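Local coordinates for DUF574 domain-containing protein (Thermobifida fusca, PDB 2QE6), which binds S-adenosylmethionine and is probably a methyltransferase, although its methyl-acceptor substrate is not known, at residues A[59-71]-A[242-254]. The protein carries 1 engineered substitution. Sequence-based numbering, arbitrary orientation.
Sequences IENRKVLVRGVRF and VYTALWRPDEPVD. With SAM (S-adenosylmethionine), chain F.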
ATOM      1  N   ILE A  59       5.308   5.469  -9.236  1.00 35.33           N
ATOM      2  CA  ILE A  59       6.102   4.399  -9.862  1.00 36.24           C
ATOM      3  C   ILE A  59       7.083   3.767  -8.846  1.00 37.41           C
ATOM      4  O   ILE A  59       7.167   2.537  -8.709  1.00 35.84           O
ATOM      5  CB  ILE A  59       6.817   4.891 -11.129  1.00 38.21           C
ATOM      6  CG1 ILE A  59       5.773   5.254 -12.212  1.00 41.34           C
ATOM      7  CG2 ILE A  59       7.743   3.788 -11.715  1.00 36.23           C
ATOM      8  CD1 ILE A  59       6.336   6.154 -13.345  1.00 37.39           C
ATOM      9  N   GLU A  60       7.820   4.605  -8.128  1.00 35.03           N
ATOM     10  CA  GLU A  60       8.773   4.099  -7.164  1.00 33.98           C
ATOM     11  C   GLU A  60       8.082   3.312  -6.052  1.00 35.56           C
ATOM     12  O   GLU A  60       8.657   2.378  -5.525  1.00 36.31           O
ATOM     13  CB  GLU A  60       9.594   5.227  -6.544  1.00 31.85           C
ATOM     14  CG  GLU A  60      10.599   5.844  -7.511  1.00 34.21           C
ATOM     15  CD  GLU A  60      11.578   4.857  -8.126  1.00 45.27           C
ATOM     16  OE1 GLU A  60      11.914   3.813  -7.503  1.00 39.72           O
ATOM     17  OE2 GLU A  60      12.039   5.159  -9.251  1.00 45.44           O
ATOM     18  N   ASN A  61       6.867   3.703  -5.687  1.00 34.67           N
ATOM     19  CA  ASN A  61       6.102   2.979  -4.670  1.00 34.98           C
ATOM     20  C   ASN A  61       5.706   1.592  -5.172  1.00 37.19           C
ATOM     21  O   ASN A  61       5.845   0.595  -4.454  1.00 37.78           O
ATOM     22  CB  ASN A  61       4.881   3.807  -4.257  1.00 35.51           C
ATOM     23  CG  ASN A  61       4.190   3.246  -3.074  1.00 39.44           C
ATOM     24  OD1 ASN A  61       4.768   3.106  -1.998  1.00 38.77           O
ATOM     25  ND2 ASN A  61       2.930   2.936  -3.250  1.00 33.06           N
ATOM     26  N   ARG A  62       5.280   1.509  -6.425  1.00 36.61           N
ATOM     27  CA  ARG A  62       5.028   0.189  -7.018  1.00 35.52           C
ATOM     28  C   ARG A  62       6.276  -0.664  -7.116  1.00 36.04           C
ATOM     29  O   ARG A  62       6.210  -1.839  -6.839  1.00 37.72           O
ATOM     30  CB  ARG A  62       4.381   0.306  -8.394  1.00 36.08           C
ATOM     31  CG  ARG A  62       3.011   0.955  -8.317  1.00 36.20           C
ATOM     32  CD  ARG A  62       2.111   0.259  -7.306  1.00 43.07           C
ATOM     33  NE  ARG A  62       1.927  -1.152  -7.670  1.00 32.20           N
ATOM     34  CZ  ARG A  62       0.974  -1.949  -7.192  1.00 43.05           C
ATOM     35  NH1 ARG A  62       0.100  -1.502  -6.303  1.00 41.10           N
ATOM     36  NH2 ARG A  62       0.901  -3.211  -7.624  1.00 39.48           N
ATOM     37  N   LYS A  63       7.394  -0.084  -7.524  1.00 37.23           N
ATOM     38  CA  LYS A  63       8.652  -0.812  -7.573  1.00 36.46           C
ATOM     39  C   LYS A  63       9.099  -1.303  -6.172  1.00 36.69           C
ATOM     40  O   LYS A  63       9.599  -2.395  -6.054  1.00 31.34           O
ATOM     41  CB  LYS A  63       9.762   0.043  -8.207  1.00 36.78           C
ATOM     42  CG  LYS A  63       9.667   0.309  -9.735  1.00 39.79           C
ATOM     43  CD  LYS A  63      10.757   1.323 -10.092  1.00 39.63           C
ATOM     44  CE  LYS A  63      11.035   1.493 -11.547  1.00 54.70           C
ATOM     45  NZ  LYS A  63      11.998   2.659 -11.679  1.00 56.85           N
ATOM     46  N   VAL A  64       8.945  -0.509  -5.106  1.00 32.05           N
ATOM     47  CA  VAL A  64       9.318  -1.017  -3.779  1.00 31.56           C
ATOM     48  C   VAL A  64       8.337  -2.068  -3.283  1.00 32.87           C
ATOM     49  O   VAL A  64       8.720  -2.955  -2.526  1.00 33.67           O
ATOM     50  CB  VAL A  64       9.475   0.117  -2.697  1.00 35.16           C
ATOM     51  CG1 VAL A  64       8.162   0.627  -2.235  1.00 37.12           C
ATOM     52  CG2 VAL A  64      10.300  -0.378  -1.531  1.00 34.54           C
ATOM     53  N   LEU A  65       7.077  -1.972  -3.694  1.00 34.61           N
ATOM     54  CA  LEU A  65       6.094  -2.998  -3.376  1.00 36.59           C
ATOM     55  C   LEU A  65       6.599  -4.333  -3.907  1.00 35.71           C
ATOM     56  O   LEU A  65       6.608  -5.332  -3.195  1.00 36.71           O
ATOM     57  CB  LEU A  65       4.720  -2.681  -3.981  1.00 36.30           C
ATOM     58  CG  LEU A  65       3.554  -3.674  -3.793  1.00 36.00           C
ATOM     59  CD1 LEU A  65       2.274  -2.864  -3.955  1.00 33.95           C
ATOM     60  CD2 LEU A  65       3.605  -4.864  -4.776  1.00 35.23           C
ATOM     61  N   VAL A  66       7.027  -4.333  -5.158  1.00 34.20           N
ATOM     62  CA  VAL A  66       7.520  -5.570  -5.790  1.00 30.60           C
ATOM     63  C   VAL A  66       8.773  -6.119  -5.081  1.00 31.34           C
ATOM     64  O   VAL A  66       8.853  -7.317  -4.750  1.00 34.08           O
ATOM     65  CB  VAL A  66       7.804  -5.344  -7.302  1.00 32.83           C
ATOM     66  CG1 VAL A  66       8.565  -6.531  -7.886  1.00 24.59           C
ATOM     67  CG2 VAL A  66       6.491  -5.112  -8.100  1.00 32.96           C
ATOM     68  N   ARG A  67       9.766  -5.258  -4.873  1.00 33.51           N
ATOM     69  CA  ARG A  67      10.979  -5.648  -4.161  1.00 32.33           C
ATOM     70  C   ARG A  67      10.688  -6.164  -2.745  1.00 31.17           C
ATOM     71  O   ARG A  67      11.322  -7.113  -2.290  1.00 31.96           O
ATOM     72  CB  ARG A  67      12.011  -4.500  -4.113  1.00 33.35           C
ATOM     73  CG  ARG A  67      12.491  -4.018  -5.474  1.00 27.27           C
ATOM     74  CD  ARG A  67      13.800  -3.232  -5.417  1.00 32.63           C
ATOM     75  NE  ARG A  67      13.727  -2.116  -4.480  1.00 28.85           N
ATOM     76  CZ  ARG A  67      13.119  -0.959  -4.738  1.00 36.47           C
ATOM     77  NH1 ARG A  67      12.516  -0.747  -5.908  1.00 35.42           N
ATOM     78  NH2 ARG A  67      13.093  -0.000  -3.815  1.00 32.01           N
ATOM     79  N   GLY A  68       9.760  -5.522  -2.042  1.00 34.67           N
ATOM     80  CA  GLY A  68       9.428  -5.921  -0.682  1.00 34.89           C
ATOM     81  C   GLY A  68       8.662  -7.234  -0.633  1.00 35.57           C
ATOM     82  O   GLY A  68       8.933  -8.091   0.176  1.00 32.27           O
ATOM     83  N   VAL A  69       7.701  -7.409  -1.524  1.00 39.02           N
ATOM     84  CA  VAL A  69       6.949  -8.649  -1.553  1.00 36.21           C
ATOM     85  C   VAL A  69       7.876  -9.795  -1.950  1.00 37.53           C
ATOM     86  O   VAL A  69       7.769 -10.876  -1.410  1.00 38.36           O
ATOM     87  CB  VAL A  69       5.712  -8.538  -2.445  1.00 37.04           C
ATOM     88  CG1 VAL A  69       5.072  -9.861  -2.621  1.00 30.22           C
ATOM     89  CG2 VAL A  69       4.737  -7.526  -1.850  1.00 33.60           C
ATOM     90  N   ARG A  70       8.783  -9.555  -2.894  1.00 37.33           N
ATOM     91  CA  ARG A  70       9.767 -10.560  -3.294  0.50 36.57           C
ATOM     92  C   ARG A  70      10.667 -10.945  -2.116  1.00 35.63           C
ATOM     93  O   ARG A  70      10.973 -12.116  -1.926  1.00 34.62           O
ATOM     94  CB  ARG A  70      10.613 -10.064  -4.471  0.50 36.35           C
ATOM     95  CG  ARG A  70      11.587 -11.105  -5.008  0.50 37.53           C
ATOM     96  CD  ARG A  70      12.424 -10.584  -6.167  0.50 39.18           C
ATOM     97  NE  ARG A  70      13.255  -9.447  -5.768  0.50 36.13           N
ATOM     98  CZ  ARG A  70      13.310  -8.271  -6.388  0.50 31.36           C
ATOM     99  NH1 ARG A  70      12.583  -8.035  -7.474  0.50 28.98           N
ATOM    100  NH2 ARG A  70      14.114  -7.326  -5.915  0.50 29.55           N
ATOM    101  N   PHE A  71      11.083  -9.960  -1.312  1.00 35.03           N
ATOM    102  CA  PHE A  71      11.865 -10.245  -0.100  1.00 34.56           C
ATOM    103  C   PHE A  71      11.058 -11.128   0.866  1.00 34.26           C
ATOM    104  O   PHE A  71      11.538 -12.154   1.363  1.00 36.70           O
ATOM    105  CB  PHE A  71      12.299  -8.941   0.601  1.00 35.33           C
ATOM    106  CG  PHE A  71      12.684  -9.120   2.043  1.00 31.54           C
ATOM    107  CD1 PHE A  71      13.917  -9.622   2.390  1.00 34.46           C
ATOM    108  CD2 PHE A  71      11.820  -8.731   3.059  1.00 39.76           C
ATOM    109  CE1 PHE A  71      14.276  -9.794   3.742  1.00 34.90           C
ATOM    110  CE2 PHE A  71      12.163  -8.924   4.400  1.00 35.75           C
ATOM    111  CZ  PHE A  71      13.387  -9.443   4.736  1.00 37.98           C
ATOM    112  N   VAL A 242      13.480   4.298   4.817  1.00 35.53           N
ATOM    113  CA  VAL A 242      14.286   5.091   3.865  1.00 34.76           C
ATOM    114  C   VAL A 242      13.420   5.484   2.687  1.00 35.01           C
ATOM    115  O   VAL A 242      12.353   4.890   2.479  1.00 35.02           O
ATOM    116  CB  VAL A 242      15.487   4.297   3.346  1.00 38.08           C
ATOM    117  CG1 VAL A 242      16.447   3.962   4.493  1.00 34.57           C
ATOM    118  CG2 VAL A 242      15.026   3.013   2.579  1.00 29.15           C
ATOM    119  N   TYR A 243      13.850   6.497   1.923  1.00 32.23           N
ATOM    120  CA  TYR A 243      13.126   6.881   0.720  1.00 33.12           C
ATOM    121  C   TYR A 243      12.867   5.610  -0.115  1.00 35.30           C
ATOM    122  O   TYR A 243      13.668   4.702  -0.156  1.00 34.15           O
ATOM    123  CB  TYR A 243      13.890   7.933  -0.072  1.00 34.37           C
ATOM    124  CG  TYR A 243      13.942   9.318   0.559  1.00 32.49           C
ATOM    125  CD1 TYR A 243      12.777  10.035   0.817  1.00 28.97           C
ATOM    126  CD2 TYR A 243      15.149   9.905   0.891  1.00 31.60           C
ATOM    127  CE1 TYR A 243      12.817  11.340   1.368  1.00 33.81           C
ATOM    128  CE2 TYR A 243      15.197  11.199   1.439  1.00 33.16           C
ATOM    129  CZ  TYR A 243      14.018  11.905   1.667  1.00 27.92           C
ATOM    130  OH  TYR A 243      14.029  13.177   2.199  1.00 37.96           O
ATOM    131  N   THR A 244      11.699   5.522  -0.721  1.00 35.20           N
ATOM    132  CA  THR A 244      11.280   4.289  -1.368  1.00 34.84           C
ATOM    133  C   THR A 244      12.321   3.706  -2.368  1.00 36.67           C
ATOM    134  O   THR A 244      12.522   2.491  -2.372  1.00 34.79           O
ATOM    135  CB  THR A 244       9.839   4.433  -2.028  1.00 36.80           C
ATOM    136  OG1 THR A 244       9.809   5.574  -2.908  1.00 33.19           O
ATOM    137  CG2 THR A 244       8.758   4.593  -0.971  1.00 35.19           C
ATOM    138  N   ALA A 245      12.991   4.539  -3.174  1.00 35.82           N
ATOM    139  CA  ALA A 245      13.944   4.046  -4.175  1.00 34.65           C
ATOM    140  C   ALA A 245      15.243   3.455  -3.538  1.00 35.04           C
ATOM    141  O   ALA A 245      16.000   2.743  -4.205  1.00 37.01           O
ATOM    142  CB  ALA A 245      14.301   5.151  -5.132  1.00 35.39           C
ATOM    143  N   LEU A 246      15.477   3.802  -2.265  1.00 35.31           N
ATOM    144  CA  LEU A 246      16.651   3.376  -1.511  1.00 35.41           C
ATOM    145  C   LEU A 246      16.418   2.054  -0.759  1.00 35.59           C
ATOM    146  O   LEU A 246      17.343   1.508  -0.155  1.00 33.13           O
ATOM    147  CB  LEU A 246      17.054   4.486  -0.510  1.00 33.93           C
ATOM    148  CG  LEU A 246      17.461   5.853  -1.064  1.00 36.08           C
ATOM    149  CD1 LEU A 246      17.904   6.830   0.059  1.00 30.54           C
ATOM    150  CD2 LEU A 246      18.569   5.736  -2.103  1.00 35.18           C
ATOM    151  N   TRP A 247      15.197   1.522  -0.796  1.00 34.72           N
ATOM    152  CA  TRP A 247      14.911   0.294  -0.050  1.00 33.46           C
ATOM    153  C   TRP A 247      15.316  -0.921  -0.867  1.00 34.07           C
ATOM    154  O   TRP A 247      14.636  -1.261  -1.817  1.00 33.36           O
ATOM    155  CB  TRP A 247      13.435   0.198   0.396  1.00 35.86           C
ATOM    156  CG  TRP A 247      13.241  -0.886   1.454  1.00 32.64           C
ATOM    157  CD1 TRP A 247      13.266  -0.713   2.791  1.00 35.64           C
ATOM    158  CD2 TRP A 247      13.027  -2.294   1.235  1.00 33.01           C
ATOM    159  NE1 TRP A 247      13.085  -1.914   3.429  1.00 35.72           N
ATOM    160  CE2 TRP A 247      12.946  -2.904   2.500  1.00 32.33           C
ATOM    161  CE3 TRP A 247      12.931  -3.088   0.108  1.00 35.94           C
ATOM    162  CZ2 TRP A 247      12.762  -4.268   2.660  1.00 40.52           C
ATOM    163  CZ3 TRP A 247      12.749  -4.458   0.269  1.00 39.45           C
ATOM    164  CH2 TRP A 247      12.658  -5.024   1.529  1.00 35.55           C
ATOM    165  N   ARG A 248      16.427  -1.556  -0.472  1.00 32.66           N
ATOM    166  CA  ARG A 248      16.980  -2.697  -1.187  1.00 34.19           C
ATOM    167  C   ARG A 248      16.824  -2.601  -2.679  1.00 35.33           C
ATOM    168  O   ARG A 248      16.134  -3.414  -3.288  1.00 38.39           O
ATOM    169  CB  ARG A 248      16.332  -4.003  -0.683  1.00 37.29           C
ATOM    170  CG  ARG A 248      16.499  -4.193   0.823  1.00 38.13           C
ATOM    171  CD  ARG A 248      16.325  -5.633   1.244  1.00 36.11           C
ATOM    172  NE  ARG A 248      16.467  -5.746   2.692  1.00 38.56           N
ATOM    173  CZ  ARG A 248      16.794  -6.864   3.322  1.00 39.30           C
ATOM    174  NH1 ARG A 248      16.984  -7.989   2.638  1.00 41.55           N
ATOM    175  NH2 ARG A 248      16.913  -6.858   4.640  1.00 43.47           N
ATOM    176  N   PRO A 249      17.511  -1.642  -3.299  1.00 37.16           N
ATOM    177  CA  PRO A 249      17.375  -1.427  -4.731  1.00 39.79           C
ATOM    178  C   PRO A 249      17.957  -2.582  -5.532  1.00 42.16           C
ATOM    179  O   PRO A 249      18.891  -3.227  -5.071  1.00 39.60           O
ATOM    180  CB  PRO A 249      18.166  -0.139  -4.989  1.00 38.25           C
ATOM    181  CG  PRO A 249      18.955   0.106  -3.827  1.00 43.57           C
ATOM    182  CD  PRO A 249      18.474  -0.732  -2.682  1.00 42.00           C
ATOM    183  N   ASP A 250      17.395  -2.870  -6.694  1.00 46.10           N
ATOM    184  CA  ASP A 250      17.964  -3.922  -7.544  1.00 53.79           C
ATOM    185  C   ASP A 250      18.435  -3.328  -8.878  1.00 59.44           C
ATOM    186  O   ASP A 250      18.340  -3.934  -9.939  1.00 62.11           O
ATOM    187  CB  ASP A 250      17.020  -5.151  -7.683  1.00 54.43           C
ATOM    188  CG  ASP A 250      15.621  -4.809  -8.160  1.00 57.36           C
ATOM    189  OD1 ASP A 250      15.411  -3.767  -8.805  1.00 64.04           O
ATOM    190  OD2 ASP A 250      14.715  -5.617  -7.900  1.00 62.31           O
ATOM    191  N   GLU A 251      19.040  -2.154  -8.768  1.00 64.84           N
ATOM    192  CA  GLU A 251      19.202  -1.210  -9.871  1.00 66.10           C
ATOM    193  C   GLU A 251      19.965  -0.060  -9.209  1.00 64.51           C
ATOM    194  O   GLU A 251      19.718   0.241  -8.041  1.00 63.60           O
ATOM    195  CB  GLU A 251      17.800  -0.834 -10.394  1.00 67.05           C
ATOM    196  CG  GLU A 251      17.575   0.497 -11.125  1.00 68.94           C
ATOM    197  CD  GLU A 251      16.063   0.749 -11.380  1.00 72.07           C
ATOM    198  OE1 GLU A 251      15.390  -0.157 -11.935  1.00 82.90           O
ATOM    199  OE2 GLU A 251      15.541   1.836 -11.011  1.00 76.28           O
ATOM    200  N   PRO A 252      20.924   0.557  -9.918  1.00 64.34           N
ATOM    201  CA  PRO A 252      21.822   1.441  -9.164  1.00 63.10           C
ATOM    202  C   PRO A 252      21.106   2.720  -8.713  1.00 59.98           C
ATOM    203  O   PRO A 252      20.236   3.243  -9.436  1.00 60.41           O
ATOM    204  CB  PRO A 252      22.958   1.746 -10.168  1.00 64.47           C
ATOM    205  CG  PRO A 252      22.707   0.849 -11.370  1.00 65.03           C
ATOM    206  CD  PRO A 252      21.242   0.557 -11.359  1.00 65.47           C
ATOM    207  N   VAL A 253      21.452   3.199  -7.519  1.00 55.51           N
ATOM    208  CA  VAL A 253      20.781   4.374  -6.934  1.00 52.54           C
ATOM    209  C   VAL A 253      21.684   5.039  -5.895  1.00 50.25           C
ATOM    210  O   VAL A 253      22.279   4.382  -5.039  1.00 51.80           O
ATOM    211  CB  VAL A 253      19.418   4.021  -6.287  1.00 49.44           C
ATOM    212  CG1 VAL A 253      19.638   3.087  -5.181  1.00 45.58           C
ATOM    213  CG2 VAL A 253      18.690   5.294  -5.792  1.00 52.30           C
ATOM    214  N   ASP A 254      21.730   6.358  -5.983  1.00 45.38           N
ATOM    215  CA  ASP A 254      22.644   7.200  -5.247  1.00 40.99           C
ATOM    216  C   ASP A 254      21.826   8.074  -4.285  1.00 40.28           C
ATOM    217  O   ASP A 254      21.029   8.917  -4.714  1.00 39.32           O
ATOM    218  CB  ASP A 254      23.358   8.044  -6.292  1.00 39.94           C
ATOM    219  CG  ASP A 254      24.403   8.926  -5.714  1.00 38.82           C
ATOM    220  OD1 ASP A 254      24.397   9.068  -4.461  1.00 35.65           O
ATOM    221  OD2 ASP A 254      25.213   9.474  -6.541  1.00 32.89           O
TER
HETATM  222  N   SAM F 400      -1.371  -0.155  -1.779  1.00 28.40           N
HETATM  223  CA  SAM F 400      -1.316   0.288  -3.227  1.00 30.21           C
HETATM  224  C   SAM F 400       0.092   0.728  -3.562  1.00 31.01           C
HETATM  225  O   SAM F 400       0.505   0.658  -4.714  1.00 31.59           O
HETATM  226  OXT SAM F 400       0.826   1.191  -2.679  1.00 28.67           O
HETATM  227  CB  SAM F 400      -2.245   1.453  -3.619  1.00 27.39           C
HETATM  228  CG  SAM F 400      -1.961   2.801  -2.939  1.00 28.67           C
HETATM  229  SD  SAM F 400      -3.182   4.120  -3.246  1.00 14.44           S
HETATM  230  CE  SAM F 400      -4.256   3.144  -4.327  1.00 42.41           C
HETATM  231  C5' SAM F 400      -4.097   3.899  -1.706  1.00 31.89           C
HETATM  232  C4' SAM F 400      -5.200   2.840  -1.585  1.00 30.30           C
HETATM  233  O4' SAM F 400      -5.595   2.721  -0.215  1.00 27.71           O
HETATM  234  C3' SAM F 400      -6.486   3.180  -2.357  1.00 32.41           C
HETATM  235  O3' SAM F 400      -6.884   2.107  -3.192  1.00 30.91           O
HETATM  236  C2' SAM F 400      -7.543   3.503  -1.313  1.00 33.81           C
HETATM  237  O2' SAM F 400      -8.894   3.279  -1.733  1.00 31.21           O
HETATM  238  C1' SAM F 400      -7.028   2.646  -0.161  1.00 29.72           C
HETATM  239  N9  SAM F 400      -7.524   3.160   1.116  1.00 29.41           N
HETATM  240  C8  SAM F 400      -7.285   4.392   1.724  1.00 33.38           C
HETATM  241  N7  SAM F 400      -7.947   4.422   2.910  1.00 31.49           N
HETATM  242  C5  SAM F 400      -8.584   3.218   3.062  1.00 32.06           C
HETATM  243  C6  SAM F 400      -9.377   2.708   4.100  1.00 23.54           C
HETATM  244  N6  SAM F 400      -9.647   3.487   5.184  1.00 27.93           N
HETATM  245  N1  SAM F 400      -9.875   1.424   3.952  1.00 31.12           N
HETATM  246  C2  SAM F 400      -9.600   0.637   2.815  1.00 26.56           C
HETATM  247  N3  SAM F 400      -8.820   1.149   1.783  1.00 27.77           N
HETATM  248  C4  SAM F 400      -8.321   2.419   1.934  1.00 34.31           C
HETATM  249  O   HOH W   1      14.091   2.692  -8.468  1.00 50.55           O
HETATM  250  O   HOH W   2      12.909  -2.106  -8.706  1.00 30.27           O
HETATM  251  O   HOH W   3      15.829  -5.959  -3.498  1.00 35.17           O
HETATM  252  O   HOH W   4      11.878  -5.498  -8.839  1.00 47.52           O
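Glu60, Val64 and Arg67, on successive turns of helix 54-75, face the 3-10 turn 244-246 and the loop that follows it, with the CA atoms of Glu60 and Ala245 6.0 Å apart. Arg67 reaches into the loop and grips one backbone oxygen side-on: its NE and NH2 lie 2.9 and 2.8 Å from Trp247 O, which sits in the guanidinium plane. A bend at chi3 (-54°) turns the guanidinium to this carbonyl, and NE adds a weak bond to Arg248 O. Further along, in one of its two conformers, Arg70 makes a salt bridge of 2.7 Å from NH2 to Asp250 OD2, on the anti side but tilted out of the carboxylate plane, and a water links its NH1 to the same oxygen; another joins Arg67 NH1 to Asp250 OD1. In this Rossmann-like methyltransferase fold edge strand 235-243 runs into the 3-10 turn and then the loop, and the helix covers the neighbouring strand 265-271, where Val64 and Trp247 also pack. Trp247 CB meets Val64 CG2 at 3.7 Å, while CZ3 lies against Gly68 CA. The indole edge then points at the face of Phe71, an offset edge-to-face pair with planes at 75°. Arg248, whose NE bonds to Glu238 O, brings its guanidinium to the same ring as an off-centre cation-pi partner, CZ 4.5 Å from the centroid. Near the start of 59-71, Arg62 NH1 and, more weakly, ND2 of Asn61, whose OD1 is hydrogen-bonded to Thr195 OG1, bind the S-adenosylmethionine carboxylate.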